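TRAP solute Binding Protein (Uncultured marine bacterium, PDB 5I7I) binds aromatic acids such as 3-hydroxybenzoate and probably delivers them to a TRAP-type membrane transporter. Local coordinates at residues Asn38-Trp47 against Leu266-Phe277; Lys50-Ile59 against His254-Ala262. One frame throughout, in Å; residues are numbered along the deposited sequence.

Contact 1 (Asn38-Trp47 against Leu266-Phe277); sequences NSNAKFVKPW and LAKLAGQLWDGF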
loop_
_atom_site.group_PDB
_atom_site.type_symbol
_atom_site.label_atom_id
_atom_site.label_comp_id
_atom_site.label_asym_id
_atom_site.label_seq_id
_atom_site.Cartn_x
_atom_site.Cartn_y
_atom_site.Cartn_z
ATOM N N ASN A 38 10.596 6.573 0.891
ATOM C CA ASN A 38 11.089 5.505 0.025
ATOM C C ASN A 38 10.405 5.494 -1.338
ATOM O O ASN A 38 11.063 5.283 -2.371
ATOM C CB ASN A 38 10.916 4.163 0.709
ATOM C CG ASN A 38 11.783 4.040 1.925
ATOM O OD1 ASN A 38 12.978 4.395 1.921
ATOM N ND2 ASN A 38 11.194 3.557 3.005
ATOM N N SER A 39 9.074 5.668 -1.368
ATOM C CA SER A 39 8.365 5.607 -2.636
ATOM C C SER A 39 8.944 6.568 -3.662
ATOM O O SER A 39 8.991 6.250 -4.855
ATOM C CB SER A 39 6.871 5.841 -2.448
ATOM O OG SER A 39 6.615 7.138 -1.955
ATOM N N ASN A 40 9.406 7.737 -3.220
ATOM C CA ASN A 40 10.017 8.697 -4.130
ATOM C C ASN A 40 11.510 8.424 -4.281
ATOM O O ASN A 40 11.996 8.172 -5.381
ATOM C CB ASN A 40 9.784 10.118 -3.619
ATOM C CG ASN A 40 8.343 10.540 -3.698
ATOM O OD1 ASN A 40 7.662 10.308 -4.689
ATOM N ND2 ASN A 40 7.856 11.133 -2.618
ATOM N N ALA A 41 12.246 8.427 -3.179
ATOM C CA ALA A 41 13.700 8.450 -3.258
ATOM C C ALA A 41 14.285 7.113 -3.688
ATOM O O ALA A 41 15.338 7.088 -4.334
ATOM C CB ALA A 41 14.292 8.874 -1.911
ATOM N N LYS A 42 13.609 6.000 -3.371
ATOM C CA LYS A 42 14.161 4.675 -3.605
ATOM C C LYS A 42 13.301 3.824 -4.521
ATOM O O LYS A 42 13.613 2.645 -4.735
ATOM C CB LYS A 42 14.455 3.975 -2.277
ATOM C CG LYS A 42 15.602 4.656 -1.525
ATOM C CD LYS A 42 15.916 3.938 -0.221
ATOM C CE LYS A 42 17.166 4.525 0.459
ATOM N NZ LYS A 42 17.084 6.004 0.610
ATOM N N PHE A 43 12.266 4.398 -5.108
ATOM C CA PHE A 43 11.467 3.677 -6.091
ATOM C C PHE A 43 11.279 4.528 -7.339
ATOM O O PHE A 43 11.836 4.202 -8.392
ATOM C CB PHE A 43 10.146 3.133 -5.521
ATOM C CG PHE A 43 9.339 2.422 -6.546
ATOM C CD1 PHE A 43 9.747 1.215 -7.043
ATOM C CD2 PHE A 43 8.220 3.013 -7.084
ATOM C CE1 PHE A 43 9.014 0.578 -8.056
ATOM C CE2 PHE A 43 7.499 2.390 -8.099
ATOM C CZ PHE A 43 7.903 1.178 -8.577
ATOM N N VAL A 44 10.550 5.636 -7.247
ATOM C CA VAL A 44 10.253 6.407 -8.455
ATOM C C VAL A 44 11.510 7.075 -8.996
ATOM O O VAL A 44 11.723 7.117 -10.215
ATOM C CB VAL A 44 9.124 7.411 -8.203
ATOM C CG1 VAL A 44 8.928 8.316 -9.436
ATOM C CG2 VAL A 44 7.818 6.668 -7.865
ATOM N N LYS A 45 12.375 7.582 -8.120
ATOM C CA LYS A 45 13.603 8.211 -8.599
ATOM C C LYS A 45 14.466 7.228 -9.366
ATOM O O LYS A 45 14.828 7.523 -10.516
ATOM C CB LYS A 45 14.339 8.881 -7.438
ATOM C CG LYS A 45 15.729 9.396 -7.810
ATOM C CD LYS A 45 16.356 10.156 -6.652
ATOM C CE LYS A 45 17.742 10.690 -6.980
ATOM N NZ LYS A 45 18.754 9.611 -7.085
ATOM N N PRO A 46 14.817 6.059 -8.838
ATOM C CA PRO A 46 15.598 5.127 -9.663
ATOM C C PRO A 46 14.856 4.602 -10.876
ATOM O O PRO A 46 15.490 4.357 -11.915
ATOM C CB PRO A 46 16.015 4.018 -8.682
ATOM C CG PRO A 46 15.120 4.200 -7.476
ATOM C CD PRO A 46 14.727 5.632 -7.430
ATOM N N TRP A 47 13.532 4.427 -10.794
ATOM C CA TRP A 47 12.768 4.052 -11.978
ATOM C C TRP A 47 12.963 5.100 -13.061
ATOM O O TRP A 47 13.235 4.781 -14.233
ATOM C CB TRP A 47 11.283 3.901 -11.611
ATOM C CG TRP A 47 10.400 3.488 -12.721
ATOM C CD1 TRP A 47 10.114 2.226 -13.096
ATOM C CD2 TRP A 47 9.655 4.352 -13.591
ATOM N NE1 TRP A 47 9.249 2.233 -14.170
ATOM C CE2 TRP A 47 8.952 3.535 -14.485
ATOM C CE3 TRP A 47 9.523 5.738 -13.694
ATOM C CZ2 TRP A 47 8.136 4.055 -15.490
ATOM C CZ3 TRP A 47 8.702 6.255 -14.681
ATOM C CH2 TRP A 47 8.022 5.415 -15.563
ATOM N N LEU A 266 8.457 -5.425 -12.667
ATOM C CA LEU A 266 8.491 -4.244 -11.809
ATOM C C LEU A 266 7.781 -4.507 -10.488
ATOM O O LEU A 266 8.245 -4.076 -9.435
ATOM C CB LEU A 266 7.904 -3.024 -12.521
ATOM C CG LEU A 266 7.895 -1.752 -11.686
ATOM C CD1 LEU A 266 9.320 -1.329 -11.312
ATOM C CD2 LEU A 266 7.195 -0.615 -12.430
ATOM N N ALA A 267 6.661 -5.223 -10.525
ATOM C CA ALA A 267 5.968 -5.522 -9.283
ATOM C C ALA A 267 6.836 -6.364 -8.363
ATOM O O ALA A 267 6.826 -6.156 -7.144
ATOM C CB ALA A 267 4.658 -6.238 -9.577
ATOM N N LYS A 268 7.575 -7.332 -8.928
ATOM C CA LYS A 268 8.463 -8.168 -8.125
ATOM C C LYS A 268 9.565 -7.325 -7.496
ATOM O O LYS A 268 9.822 -7.426 -6.289
ATOM C CB LYS A 268 9.047 -9.284 -8.995
ATOM C CG LYS A 268 10.071 -10.145 -8.289
ATOM C CD LYS A 268 10.537 -11.278 -9.180
ATOM C CE LYS A 268 11.404 -12.250 -8.406
ATOM N NZ LYS A 268 11.715 -13.454 -9.204
ATOM N N LEU A 269 10.213 -6.480 -8.303
ATOM C CA LEU A 269 11.253 -5.594 -7.802
ATOM C C LEU A 269 10.694 -4.670 -6.728
ATOM O O LEU A 269 11.302 -4.479 -5.673
ATOM C CB LEU A 269 11.804 -4.778 -8.975
ATOM C CG LEU A 269 12.837 -3.709 -8.640
ATOM C CD1 LEU A 269 14.014 -4.304 -7.886
ATOM C CD2 LEU A 269 13.320 -3.020 -9.907
ATOM N N ALA A 270 9.524 -4.088 -6.975
ATOM C CA ALA A 270 8.906 -3.210 -5.990
ATOM C C ALA A 270 8.654 -3.943 -4.683
ATOM O O ALA A 270 8.932 -3.410 -3.605
ATOM C CB ALA A 270 7.596 -2.653 -6.534
ATOM N N GLY A 271 8.108 -5.163 -4.753
ATOM C CA GLY A 271 7.860 -5.902 -3.530
ATOM C C GLY A 271 9.143 -6.209 -2.793
ATOM O O GLY A 271 9.205 -6.101 -1.568
ATOM N N GLN A 272 10.179 -6.603 -3.528
ATOM C CA GLN A 272 11.479 -6.842 -2.908
ATOM C C GLN A 272 11.992 -5.583 -2.228
ATOM O O GLN A 272 12.490 -5.622 -1.099
ATOM C CB GLN A 272 12.471 -7.329 -3.966
ATOM C CG GLN A 272 12.128 -8.723 -4.486
ATOM C CD GLN A 272 12.949 -9.122 -5.690
ATOM O OE1 GLN A 272 13.379 -8.274 -6.470
ATOM N NE2 GLN A 272 13.181 -10.411 -5.843
ATOM N N LEU A 273 11.872 -4.451 -2.906
ATOM C CA LEU A 273 12.294 -3.194 -2.301
ATOM C C LEU A 273 11.516 -2.909 -1.033
ATOM O O LEU A 273 12.096 -2.489 -0.030
ATOM C CB LEU A 273 12.108 -2.051 -3.283
ATOM C CG LEU A 273 13.149 -1.943 -4.387
ATOM C CD1 LEU A 273 12.636 -1.062 -5.492
ATOM C CD2 LEU A 273 14.456 -1.410 -3.835
ATOM N N TRP A 274 10.189 -3.092 -1.071
ATOM C CA TRP A 274 9.381 -2.747 0.096
ATOM C C TRP A 274 9.665 -3.674 1.275
ATOM O O TRP A 274 9.628 -3.228 2.427
ATOM C CB TRP A 274 7.888 -2.665 -0.247
ATOM C CG TRP A 274 7.448 -1.232 -0.321
ATOM C CD1 TRP A 274 6.877 -0.516 0.677
ATOM C CD2 TRP A 274 7.609 -0.335 -1.427
ATOM N NE1 TRP A 274 6.655 0.773 0.266
ATOM C CE2 TRP A 274 7.088 0.910 -1.024
ATOM C CE3 TRP A 274 8.138 -0.460 -2.717
ATOM C CZ2 TRP A 274 7.072 2.022 -1.872
ATOM C CZ3 TRP A 274 8.107 0.642 -3.560
ATOM C CH2 TRP A 274 7.584 1.863 -3.133
ATOM N N ASP A 275 9.987 -4.946 1.027
ATOM C CA ASP A 275 10.443 -5.796 2.117
ATOM C C ASP A 275 11.723 -5.229 2.715
ATOM O O ASP A 275 11.881 -5.151 3.938
ATOM C CB ASP A 275 10.672 -7.218 1.604
ATOM C CG ASP A 275 9.377 -7.988 1.355
ATOM O OD1 ASP A 275 8.422 -7.798 2.136
ATOM O OD2 ASP A 275 9.338 -8.779 0.396
ATOM N N GLY A 276 12.662 -4.837 1.860
ATOM C CA GLY A 276 13.911 -4.294 2.363
ATOM C C GLY A 276 13.734 -2.991 3.114
ATOM O O GLY A 276 14.494 -2.693 4.050
ATOM N N PHE A 277 12.778 -2.159 2.689
ATOM C CA PHE A 277 12.624 -0.860 3.328
ATOM C C PHE A 277 12.229 -0.989 4.795
ATOM O O PHE A 277 12.475 -0.061 5.584
ATOM C CB PHE A 277 11.549 -0.022 2.642
ATOM C CG PHE A 277 11.830 0.385 1.206
ATOM C CD1 PHE A 277 13.107 0.578 0.700
ATOM C CD2 PHE A 277 10.755 0.620 0.373
ATOM C CE1 PHE A 277 13.283 0.979 -0.616
ATOM C CE2 PHE A 277 10.931 1.007 -0.923
ATOM C CZ PHE A 277 12.197 1.196 -1.426
HETATM O O HOH W 1 13.108 2.612 5.182
#

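Contact 2 (Lys50-Ile59 against His254-Ala262); sequences KVLAESNGEI and HKKVIDNNA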
loop_
_atom_site.group_PDB
_atom_site.type_symbol
_atom_site.label_atom_id
_atom_site.label_comp_id
_atom_site.label_asym_id
_atom_site.label_seq_id
_atom_site.Cartn_x
_atom_site.Cartn_y
_atom_site.Cartn_z
ATOM N N LYS A 50 16.394 4.842 -14.647
ATOM C CA LYS A 50 16.515 3.727 -15.574
ATOM C C LYS A 50 15.805 4.052 -16.881
ATOM O O LYS A 50 16.328 3.761 -17.968
ATOM C CB LYS A 50 15.980 2.451 -14.911
ATOM C CG LYS A 50 16.076 1.165 -15.759
ATOM C CD LYS A 50 15.642 -0.088 -14.941
ATOM C CE LYS A 50 15.695 -1.402 -15.745
ATOM N NZ LYS A 50 14.795 -1.410 -16.938
ATOM N N VAL A 51 14.627 4.685 -16.786
ATOM C CA VAL A 51 13.877 5.098 -17.969
ATOM C C VAL A 51 14.658 6.140 -18.762
ATOM O O VAL A 51 14.693 6.102 -20.003
ATOM C CB VAL A 51 12.477 5.603 -17.567
ATOM C CG1 VAL A 51 11.802 6.354 -18.716
ATOM C CG2 VAL A 51 11.590 4.436 -17.135
ATOM N N LEU A 52 15.313 7.068 -18.063
ATOM C CA LEU A 52 16.141 8.068 -18.726
ATOM C C LEU A 52 17.306 7.401 -19.446
ATOM O O LEU A 52 17.565 7.671 -20.622
ATOM C CB LEU A 52 16.653 9.064 -17.687
ATOM C CG LEU A 52 17.386 10.288 -18.227
ATOM C CD1 LEU A 52 16.422 11.208 -18.975
ATOM C CD2 LEU A 52 18.087 11.039 -17.100
ATOM N N ALA A 53 18.010 6.512 -18.748
ATOM C CA ALA A 53 19.176 5.851 -19.326
ATOM C C ALA A 53 18.792 5.025 -20.544
ATOM O O ALA A 53 19.480 5.056 -21.571
ATOM C CB ALA A 53 19.843 4.970 -18.273
ATOM N N GLU A 54 17.709 4.255 -20.442
ATOM C CA GLU A 54 17.342 3.313 -21.497
ATOM C C GLU A 54 16.696 4.006 -22.694
ATOM O O GLU A 54 16.654 3.425 -23.790
ATOM C CB GLU A 54 16.517 2.150 -20.900
ATOM C CG GLU A 54 17.365 1.309 -19.879
ATOM C CD GLU A 54 16.636 0.156 -19.185
ATOM O OE1 GLU A 54 15.404 0.055 -19.256
ATOM O OE2 GLU A 54 17.319 -0.675 -18.545
ATOM N N SER A 55 16.258 5.255 -22.537
ATOM C CA SER A 55 15.763 6.056 -23.644
ATOM C C SER A 55 16.787 7.077 -24.125
ATOM O O SER A 55 16.437 7.980 -24.892
ATOM C CB SER A 55 14.474 6.772 -23.248
ATOM O OG SER A 55 14.716 7.785 -22.275
ATOM N N ASN A 56 18.036 6.971 -23.676
ATOM C CA ASN A 56 19.107 7.846 -24.166
ATOM C C ASN A 56 18.793 9.313 -23.893
ATOM O O ASN A 56 19.037 10.198 -24.724
ATOM C CB ASN A 56 19.390 7.591 -25.642
ATOM C CG ASN A 56 19.758 6.146 -25.898
ATOM O OD1 ASN A 56 19.093 5.435 -26.664
ATOM N ND2 ASN A 56 20.781 5.688 -25.209
ATOM N N GLY A 57 18.264 9.573 -22.699
ATOM C CA GLY A 57 17.974 10.925 -22.280
ATOM C C GLY A 57 16.693 11.498 -22.828
ATOM O O GLY A 57 16.405 12.679 -22.582
ATOM N N GLU A 58 15.887 10.703 -23.531
ATOM C CA GLU A 58 14.730 11.229 -24.240
ATOM C C GLU A 58 13.467 11.277 -23.378
ATOM O O GLU A 58 12.673 12.216 -23.509
ATOM C CB GLU A 58 14.477 10.415 -25.507
ATOM C CG GLU A 58 15.635 10.509 -26.500
ATOM C CD GLU A 58 15.545 9.488 -27.608
ATOM O OE1 GLU A 58 14.508 8.809 -27.743
ATOM O OE2 GLU A 58 16.532 9.351 -28.363
ATOM N N ILE A 59 13.239 10.288 -22.514
ATOM C CA ILE A 59 12.057 10.266 -21.660
ATOM C C ILE A 59 12.469 10.808 -20.302
ATOM O O ILE A 59 13.187 10.141 -19.551
ATOM C CB ILE A 59 11.458 8.860 -21.520
ATOM C CG1 ILE A 59 11.117 8.253 -22.887
ATOM C CG2 ILE A 59 10.199 8.921 -20.656
ATOM C CD1 ILE A 59 10.693 6.777 -22.818
ATOM N N HIS A 254 9.713 4.286 -27.455
ATOM C CA HIS A 254 9.488 4.782 -26.103
ATOM C C HIS A 254 8.536 3.878 -25.332
ATOM O O HIS A 254 8.751 3.636 -24.138
ATOM C CB HIS A 254 8.985 6.221 -26.129
ATOM C CG HIS A 254 10.057 7.219 -26.395
ATOM N ND1 HIS A 254 9.790 8.561 -26.542
ATOM C CD2 HIS A 254 11.397 7.077 -26.555
ATOM C CE1 HIS A 254 10.922 9.204 -26.768
ATOM N NE2 HIS A 254 11.909 8.328 -26.782
ATOM N N LYS A 255 7.482 3.369 -25.987
ATOM C CA LYS A 255 6.618 2.388 -25.337
ATOM C C LYS A 255 7.440 1.208 -24.852
ATOM O O LYS A 255 7.237 0.712 -23.739
ATOM C CB LYS A 255 5.534 1.884 -26.291
ATOM C CG LYS A 255 4.428 2.855 -26.591
ATOM C CD LYS A 255 3.262 2.119 -27.232
ATOM C CE LYS A 255 2.051 3.008 -27.445
ATOM N NZ LYS A 255 2.167 3.896 -28.609
ATOM N N LYS A 256 8.390 0.752 -25.665
ATOM C CA LYS A 256 9.186 -0.400 -25.268
ATOM C C LYS A 256 10.040 -0.107 -24.045
ATOM O O LYS A 256 10.248 -0.996 -23.212
ATOM C CB LYS A 256 10.041 -0.876 -26.437
ATOM C CG LYS A 256 9.242 -1.533 -27.534
ATOM C CD LYS A 256 10.149 -1.908 -28.697
ATOM C CE LYS A 256 9.373 -2.210 -29.951
ATOM N NZ LYS A 256 8.304 -3.199 -29.716
ATOM N N VAL A 257 10.553 1.120 -23.913
ATOM C CA VAL A 257 11.276 1.476 -22.691
ATOM C C VAL A 257 10.339 1.429 -21.487
ATOM O O VAL A 257 10.673 0.870 -20.427
ATOM C CB VAL A 257 11.948 2.852 -22.837
ATOM C CG1 VAL A 257 12.532 3.289 -21.488
ATOM C CG2 VAL A 257 13.023 2.811 -23.921
ATOM N N ILE A 258 9.155 2.024 -21.620
ATOM C CA ILE A 258 8.206 2.007 -20.517
ATOM C C ILE A 258 7.848 0.568 -20.157
ATOM O O ILE A 258 7.859 0.183 -18.981
ATOM C CB ILE A 258 6.950 2.832 -20.850
ATOM C CG1 ILE A 258 7.288 4.320 -21.055
ATOM C CG2 ILE A 258 5.875 2.637 -19.754
ATOM C CD1 ILE A 258 7.904 5.015 -19.837
ATOM N N ASP A 259 7.565 -0.259 -21.165
ATOM C CA ASP A 259 7.102 -1.618 -20.887
ATOM C C ASP A 259 8.214 -2.498 -20.334
ATOM O O ASP A 259 7.936 -3.416 -19.549
ATOM C CB ASP A 259 6.443 -2.192 -22.133
ATOM C CG ASP A 259 5.140 -1.464 -22.473
ATOM O OD1 ASP A 259 4.448 -1.052 -21.523
ATOM O OD2 ASP A 259 4.791 -1.316 -23.652
ATOM N N ASN A 260 9.467 -2.198 -20.666
ATOM C CA ASN A 260 10.613 -2.860 -20.055
ATOM C C ASN A 260 10.778 -2.448 -18.602
ATOM O O ASN A 260 11.565 -3.065 -17.871
ATOM C CB ASN A 260 11.879 -2.528 -20.852
ATOM C CG ASN A 260 13.096 -3.366 -20.445
ATOM O OD1 ASN A 260 14.161 -2.827 -20.124
ATOM N ND2 ASN A 260 12.951 -4.677 -20.493
ATOM N N ASN A 261 10.058 -1.433 -18.181
ATOM C CA ASN A 261 10.061 -0.924 -16.822
ATOM C C ASN A 261 8.661 -0.929 -16.244
ATOM O O ASN A 261 8.244 0.003 -15.560
ATOM C CB ASN A 261 10.679 0.466 -16.810
ATOM C CG ASN A 261 12.156 0.410 -17.058
ATOM O OD1 ASN A 261 12.911 0.107 -16.147
ATOM N ND2 ASN A 261 12.579 0.633 -18.303
ATOM N N ALA A 262 7.907 -1.980 -16.556
ATOM C CA ALA A 262 6.536 -2.123 -16.103
ATOM C C ALA A 262 6.243 -3.609 -15.956
ATOM O O ALA A 262 7.046 -4.470 -16.331
ATOM C CB ALA A 262 5.550 -1.453 -17.071
HETATM O O HOH W 2 13.981 -4.187 -16.457
#

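Contact 1 (Asn38-Trp47 against Leu266-Phe277)
F43 enters the neighbouring helix as a knob into a hole formed by L266, A270, L273 and W274. Its CG lies anti to the backbone N (chi1 179°), which carries the ring across to that helix. There F43 CE1 meets A270 CB at 3.8 Å, and L273 CD1 comes in at the ring edge, near its plane. W274 turns its own edge toward the F43 face in an offset edge-to-face pair, with W274 CZ3 3.7 Å from F43 CG; the same indole edge also reaches S39, its CZ2 3.9 Å from S39 CB. L266 divides its methyls, CD1 against F43 and CD2 4.1 Å from W47 CD1. N38 lays its amide almost parallel over the F277 ring, planes 14° apart, with a CH-pi contact from N38 CB 3.6 Å from the ring centroid. This part is mostly buried and largely apolar, with no direct hydrogen bond between the helices.

The solvent side is looser. K42 touches F277 with CB, but its amine leads away. A water accepts from N38 ND2 at 3.0 Å and donates to F277 O, while E210 takes a second bond from that amide.

The axes of segments 38-47 and 266-277 run roughly antiparallel (150°) and approach to 10.9 Å, beside the ligand pocket, where W274 nears the bound 3-hydroxybenzoate. F142 of strand 136-143 packs against F43, A270 and W274, and A114 of helix 114-126 touches W274.

Contact 2 (Lys50-Ile59 against His254-Ala262)
N261 meets K50 and E54 with its two amide ends. N261 ND2 donates nearly straight (167°) to E54 OE1 at 3.0 Å. K50 NZ stands above the carbonyl plane of N261, its 2.5 Å to N261 OD1 unusually short and of doubtful exact length. K50 NZ also salt-bridges E54 OE1 at 2.8 Å, and that oxygen takes both donors from one face of its carboxylate. The K50 chain is extended from chi1 (-178°) to chi3 and bends only at chi4, which turns NZ toward both partners.

At the other end, H254 NE2 donates in its ring plane to the anti lone pair of E58 OE1 (2.8 Å), and I59 CG1 lies over the imidazole face, 3.7 Å from its centroid. V257 fills the middle, its CG2 3.7 Å from E54 O and its CG1 near V51.

Helix 38-54 ends in a Schellman motif with N56 at C-prime, overlapped by a type I' turn from S55 to E58 that leads into strand 59-64. Behind these contacts, S55 OG bonds V51 O and accepts from I59 N (2.9 Å), tying the helix to the strand start. The second N-H of N261 ND2 is held by V257 O at 2.9 Å, which fixes the amide's rotation. A leucine in place of N261 would probably leave E54 OE1 and V257 O without their amide donor.

In the fold
Contacts 1 and 2 follow one another along helix 38-54, their centres about 17 Å apart. Across from it, helix 252-259 is followed in the chain by helix 264-287, and contact 2 is nested inside the loop closed by contact 1. The two meet where W47 NE1 probably hydrogen-bonds N261 O at 2.8 Å, with L266 CD2 packed 3.4 Å from that same N261 O. The centre of contact 1 lies about 12 Å, that of contact 2 about 25 Å, from the chain's centre. Contact 1 is also the nearer to the ligand: the W274 side chain is about 4 Å from bound 3-hydroxybenzoate, and E210, next to this contact, is a residue of the pocket.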